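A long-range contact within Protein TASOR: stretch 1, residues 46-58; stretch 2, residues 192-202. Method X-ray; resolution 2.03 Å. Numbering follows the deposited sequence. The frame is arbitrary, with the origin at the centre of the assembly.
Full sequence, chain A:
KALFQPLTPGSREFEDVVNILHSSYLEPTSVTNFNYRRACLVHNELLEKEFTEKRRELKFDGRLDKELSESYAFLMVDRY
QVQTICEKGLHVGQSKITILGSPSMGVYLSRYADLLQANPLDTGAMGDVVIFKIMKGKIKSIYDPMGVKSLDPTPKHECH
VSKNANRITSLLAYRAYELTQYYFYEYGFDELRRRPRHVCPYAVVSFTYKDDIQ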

# COMPACT_ATOMS: atom_id res chain seq x y z
N LEU A 46 4.23 -17.19 -6.67
CA LEU A 46 2.93 -17.11 -7.33
C LEU A 46 2.48 -15.66 -7.49
O LEU A 46 2.01 -15.27 -8.56
CB LEU A 46 1.89 -17.91 -6.55
CG LEU A 46 2.14 -19.42 -6.52
CD1 LEU A 46 1.02 -20.16 -5.80
CD2 LEU A 46 2.31 -19.93 -7.94
N LEU A 47 2.61 -14.85 -6.42
CA LEU A 47 2.21 -13.44 -6.52
C LEU A 47 3.13 -12.67 -7.45
O LEU A 47 2.68 -11.76 -8.16
CB LEU A 47 2.19 -12.79 -5.13
CG LEU A 47 1.09 -13.33 -4.22
CD1 LEU A 47 1.10 -12.66 -2.87
CD2 LEU A 47 -0.27 -13.13 -4.90
N GLU A 48 4.42 -13.00 -7.45
CA GLU A 48 5.34 -12.28 -8.32
C GLU A 48 5.09 -12.63 -9.78
O GLU A 48 5.19 -11.76 -10.66
CB GLU A 48 6.79 -12.58 -7.93
CG GLU A 48 7.15 -12.11 -6.51
CD GLU A 48 8.53 -12.58 -6.05
OE1 GLU A 48 9.22 -11.82 -5.34
OE2 GLU A 48 8.92 -13.71 -6.41
N LYS A 49 4.73 -13.89 -10.06
CA LYS A 49 4.34 -14.26 -11.41
C LYS A 49 3.17 -13.41 -11.89
O LYS A 49 3.20 -12.91 -13.02
CB LYS A 49 3.95 -15.74 -11.51
CG LYS A 49 5.08 -16.71 -11.35
CD LYS A 49 4.76 -18.11 -11.88
CE LYS A 49 4.87 -19.14 -10.77
NZ LYS A 49 5.27 -20.50 -11.23
N GLU A 50 2.16 -13.23 -11.05
CA GLU A 50 0.96 -12.55 -11.51
C GLU A 50 1.18 -11.05 -11.60
O GLU A 50 0.62 -10.40 -12.48
CB GLU A 50 -0.21 -12.90 -10.61
CG GLU A 50 -0.48 -14.39 -10.59
CD GLU A 50 -1.88 -14.77 -10.18
OE1 GLU A 50 -2.49 -14.10 -9.32
OE2 GLU A 50 -2.36 -15.82 -10.68
N PHE A 51 2.05 -10.49 -10.74
CA PHE A 51 2.45 -9.09 -10.87
C PHE A 51 3.16 -8.88 -12.20
O PHE A 51 2.83 -7.96 -12.96
CB PHE A 51 3.35 -8.71 -9.69
CG PHE A 51 3.72 -7.24 -9.62
CD1 PHE A 51 4.83 -6.77 -10.29
CD2 PHE A 51 2.97 -6.35 -8.85
CE1 PHE A 51 5.19 -5.43 -10.22
CE2 PHE A 51 3.32 -5.01 -8.78
CZ PHE A 51 4.43 -4.55 -9.46
N THR A 52 4.12 -9.75 -12.52
CA THR A 52 4.84 -9.64 -13.78
C THR A 52 3.91 -9.82 -14.97
O THR A 52 4.00 -9.08 -15.95
CB THR A 52 5.96 -10.68 -13.83
OG1 THR A 52 7.02 -10.30 -12.94
CG2 THR A 52 6.49 -10.84 -15.25
N GLU A 53 3.01 -10.80 -14.89
CA GLU A 53 2.03 -10.99 -15.96
C GLU A 53 1.16 -9.75 -16.13
O GLU A 53 0.94 -9.29 -17.26
CB GLU A 53 1.17 -12.22 -15.64
CG GLU A 53 0.00 -12.46 -16.57
CD GLU A 53 0.41 -12.66 -18.01
OE1 GLU A 53 -0.31 -12.15 -18.90
OE2 GLU A 53 1.44 -13.32 -18.26
N LYS A 54 0.69 -9.18 -15.03
CA LYS A 54 -0.16 -7.99 -15.11
C LYS A 54 0.58 -6.83 -15.73
O LYS A 54 0.03 -6.11 -16.57
CB LYS A 54 -0.66 -7.60 -13.71
CG LYS A 54 -1.41 -6.27 -13.65
CD LYS A 54 -2.76 -6.39 -14.37
CE LYS A 54 -3.56 -5.09 -14.23
NZ LYS A 54 -4.89 -5.15 -14.93
N ARG A 55 1.86 -6.66 -15.38
CA ARG A 55 2.62 -5.57 -15.98
C ARG A 55 2.73 -5.72 -17.49
O ARG A 55 2.67 -4.73 -18.22
CB ARG A 55 4.02 -5.47 -15.38
CG ARG A 55 4.69 -4.21 -15.88
CD ARG A 55 6.17 -4.30 -15.97
NE ARG A 55 6.78 -4.35 -14.65
CZ ARG A 55 7.46 -5.39 -14.18
NH1 ARG A 55 7.63 -6.47 -14.92
NH2 ARG A 55 7.99 -5.33 -12.96
N ARG A 56 2.91 -6.95 -17.99
CA ARG A 56 3.01 -7.08 -19.44
C ARG A 56 1.65 -6.90 -20.10
O ARG A 56 1.59 -6.45 -21.26
CB ARG A 56 3.62 -8.43 -19.82
CG ARG A 56 5.08 -8.62 -19.38
CD ARG A 56 5.64 -9.91 -19.93
NE ARG A 56 6.11 -9.71 -21.29
CZ ARG A 56 6.61 -10.67 -22.04
NH1 ARG A 56 7.03 -10.40 -23.27
NH2 ARG A 56 6.70 -11.91 -21.57
N GLU A 57 0.56 -7.24 -19.42
CA GLU A 57 -0.75 -6.95 -20.01
C GLU A 57 -1.01 -5.45 -20.04
O GLU A 57 -1.63 -4.95 -20.99
CB GLU A 57 -1.87 -7.67 -19.25
CG GLU A 57 -1.61 -9.10 -18.88
CD GLU A 57 -2.84 -9.78 -18.30
OE1 GLU A 57 -3.79 -9.06 -17.90
OE2 GLU A 57 -2.86 -11.03 -18.23
N LEU A 58 -0.56 -4.72 -19.02
CA LEU A 58 -0.76 -3.28 -19.04
C LEU A 58 -0.02 -2.65 -20.21
O LEU A 58 -0.56 -1.79 -20.91
CB LEU A 58 -0.31 -2.65 -17.72
CG LEU A 58 -1.22 -2.90 -16.51
CD1 LEU A 58 -0.58 -2.40 -15.23
CD2 LEU A 58 -2.60 -2.25 -16.72
N LEU A 192 -15.44 -8.23 -10.48
CA LEU A 192 -14.24 -7.64 -9.92
C LEU A 192 -13.41 -8.76 -9.30
O LEU A 192 -13.94 -9.67 -8.66
CB LEU A 192 -14.58 -6.59 -8.86
CG LEU A 192 -14.95 -5.24 -9.45
CD1 LEU A 192 -15.77 -4.42 -8.47
CD2 LEU A 192 -13.67 -4.51 -9.83
N ARG A 193 -12.10 -8.70 -9.51
CA ARG A 193 -11.22 -9.69 -8.91
C ARG A 193 -11.15 -9.44 -7.40
O ARG A 193 -11.19 -8.30 -6.95
CB ARG A 193 -9.83 -9.60 -9.53
CG ARG A 193 -9.75 -10.18 -10.94
CD ARG A 193 -8.31 -10.23 -11.41
NE ARG A 193 -7.42 -10.72 -10.37
CZ ARG A 193 -6.91 -11.95 -10.35
NH1 ARG A 193 -7.19 -12.80 -11.33
NH2 ARG A 193 -6.11 -12.32 -9.36
N ARG A 194 -11.08 -10.52 -6.62
CA ARG A 194 -10.95 -10.29 -5.20
C ARG A 194 -9.53 -9.94 -4.80
O ARG A 194 -9.31 -9.41 -3.70
CB ARG A 194 -11.43 -11.50 -4.39
CG ARG A 194 -12.93 -11.73 -4.45
CD ARG A 194 -13.42 -12.60 -3.31
NE ARG A 194 -13.30 -11.91 -2.03
CZ ARG A 194 -12.45 -12.23 -1.06
NH1 ARG A 194 -11.63 -13.27 -1.20
NH2 ARG A 194 -12.43 -11.52 0.06
N ARG A 195 -8.54 -10.19 -5.67
CA ARG A 195 -7.16 -9.83 -5.41
C ARG A 195 -6.58 -9.14 -6.65
O ARG A 195 -6.29 -9.80 -7.65
CB ARG A 195 -6.31 -11.05 -5.04
CG ARG A 195 -4.84 -10.69 -4.83
CD ARG A 195 -4.00 -11.88 -4.43
NE ARG A 195 -4.18 -13.00 -5.34
CZ ARG A 195 -3.59 -13.09 -6.53
NH1 ARG A 195 -2.79 -12.13 -6.98
NH2 ARG A 195 -3.80 -14.16 -7.29
N PRO A 196 -6.41 -7.81 -6.61
CA PRO A 196 -5.75 -7.13 -7.73
C PRO A 196 -4.31 -7.61 -7.84
O PRO A 196 -3.63 -7.78 -6.84
CB PRO A 196 -5.81 -5.65 -7.33
CG PRO A 196 -6.92 -5.57 -6.32
CD PRO A 196 -6.83 -6.87 -5.56
N ARG A 197 -3.87 -7.85 -9.08
CA ARG A 197 -2.55 -8.44 -9.27
C ARG A 197 -1.42 -7.43 -9.39
O ARG A 197 -0.25 -7.84 -9.31
CB ARG A 197 -2.52 -9.35 -10.50
CG ARG A 197 -3.66 -10.36 -10.66
CD ARG A 197 -3.65 -10.96 -12.07
NE ARG A 197 -4.18 -10.05 -13.06
CZ ARG A 197 -4.05 -10.22 -14.37
NH1 ARG A 197 -4.56 -9.34 -15.22
NH2 ARG A 197 -3.34 -11.24 -14.84
N HIS A 198 -1.72 -6.14 -9.53
CA HIS A 198 -0.68 -5.12 -9.58
C HIS A 198 -0.32 -4.59 -8.18
O HIS A 198 0.26 -3.51 -8.05
CB HIS A 198 -1.07 -3.98 -10.54
CG HIS A 198 -2.46 -3.44 -10.35
ND1 HIS A 198 -3.58 -4.24 -10.31
CD2 HIS A 198 -2.90 -2.16 -10.26
CE1 HIS A 198 -4.65 -3.48 -10.16
NE2 HIS A 198 -4.27 -2.22 -10.12
N VAL A 199 -0.63 -5.37 -7.16
CA VAL A 199 -0.22 -5.18 -5.78
C VAL A 199 0.45 -6.47 -5.33
O VAL A 199 -0.14 -7.55 -5.46
CB VAL A 199 -1.42 -4.86 -4.87
CG1 VAL A 199 -1.02 -4.91 -3.42
CG2 VAL A 199 -2.03 -3.49 -5.26
N CYS A 200 1.69 -6.38 -4.83
CA CYS A 200 2.44 -7.58 -4.46
C CYS A 200 3.26 -7.33 -3.20
O CYS A 200 4.04 -6.36 -3.15
CB CYS A 200 3.35 -8.00 -5.62
SG CYS A 200 4.17 -9.58 -5.36
N PRO A 201 3.13 -8.17 -2.18
CA PRO A 201 3.96 -8.00 -0.97
C PRO A 201 5.44 -8.17 -1.29
O PRO A 201 5.85 -9.09 -2.01
CB PRO A 201 3.46 -9.09 -0.03
CG PRO A 201 2.89 -10.12 -0.92
CD PRO A 201 2.31 -9.39 -2.10
N TYR A 202 6.25 -7.24 -0.77
CA TYR A 202 7.67 -7.13 -1.04
C TYR A 202 8.54 -7.28 0.20
O TYR A 202 9.58 -7.94 0.15
CB TYR A 202 7.94 -5.77 -1.71
CG TYR A 202 9.39 -5.44 -1.95
CD1 TYR A 202 10.06 -5.95 -3.05
CD2 TYR A 202 10.08 -4.60 -1.08
CE1 TYR A 202 11.39 -5.66 -3.28
CE2 TYR A 202 11.41 -4.31 -1.29
CZ TYR A 202 12.06 -4.82 -2.39
OH TYR A 202 13.39 -4.52 -2.60
O HOH W 1 0.29 -10.34 -7.67

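Residues 46-58 form one continuous stretch of helix. Residues 199-202 are strand, and the chain leading into them is mostly loop. The helix and strand axes approach to 8.3 Å and run at 138°. The contact buries 702 Å² in all.

Its apolar part lies where the strand begins. Leu47 points toward the strand with chi1 m and chi2 t. Its CB lies 3.8 Å from Cys200 SG, and its CD1 lies 3.6 Å from Pro201 CD. Cys200 points back toward the helix with chi1 t. It is small and apolar enough to sit between Leu47 and Phe51. The CA-to-CB bond of Phe51 points sideways to the other stretch, and chi1 t places its ring beside the strand. Phe51 CD2 is 3.6 Å from Cys200 CB, and the ring edge faces Val199 N. The backbones come close here: Phe51 CA is 3.4 Å from Arg197 O, a CA-H...O contact. Water 1 lies between the stretches, its O 2.8 Å from Leu47 O and 3.0 Å from Arg197 O.

The polar part is built from two arginines and two glutamates. Arg195 is extended through chi1 and chi2, both t, and then turns at chi3 p. This brings its guanidinium to Glu50, whose CA-to-CB bond points toward the loop stretch, with chi1 m and chi2 t. Arg195 NH2 donates to Glu50 OE1 at 2.4 Å, a very short hydrogen bond within a salt bridge. Arg195 NH1 reaches the same Glu50 OE1 at 3.1 Å, but weakly. The carboxylate oxygen lies at the guanidinium edge, where the N-H groups point. One face is left for Leu47, whose CD2 is 3.4 Å from Arg195 NH1.

Arg197 has the largest area covered by the other stretch, 137 Å². Its chi1 to chi3 are m, t, m, and they lay the side chain along the helix as far as Glu57. Arg197 NH1 donates to Glu57 OE1 at 2.8 Å in the second salt bridge. Arg197 NH2 makes a weak bond to Glu57 OE2 at 3.4 Å. Again the acid meets the guanidinium edge, while Lys54 CB lies over one face.

Lys54 offers its aliphatic chain to this contact. Chi1 t and chi2 p carry it past His198, with Lys54 CG 3.9 Å from His198 CB. Lys54 NZ is 4.2 Å from Arg197 NH1, a pair of like charges, but NZ is hydrogen-bonded elsewhere in the structure. His198 is buried with chi1 p. Its NE2 is also satisfied elsewhere, whereas ND1 has no partner.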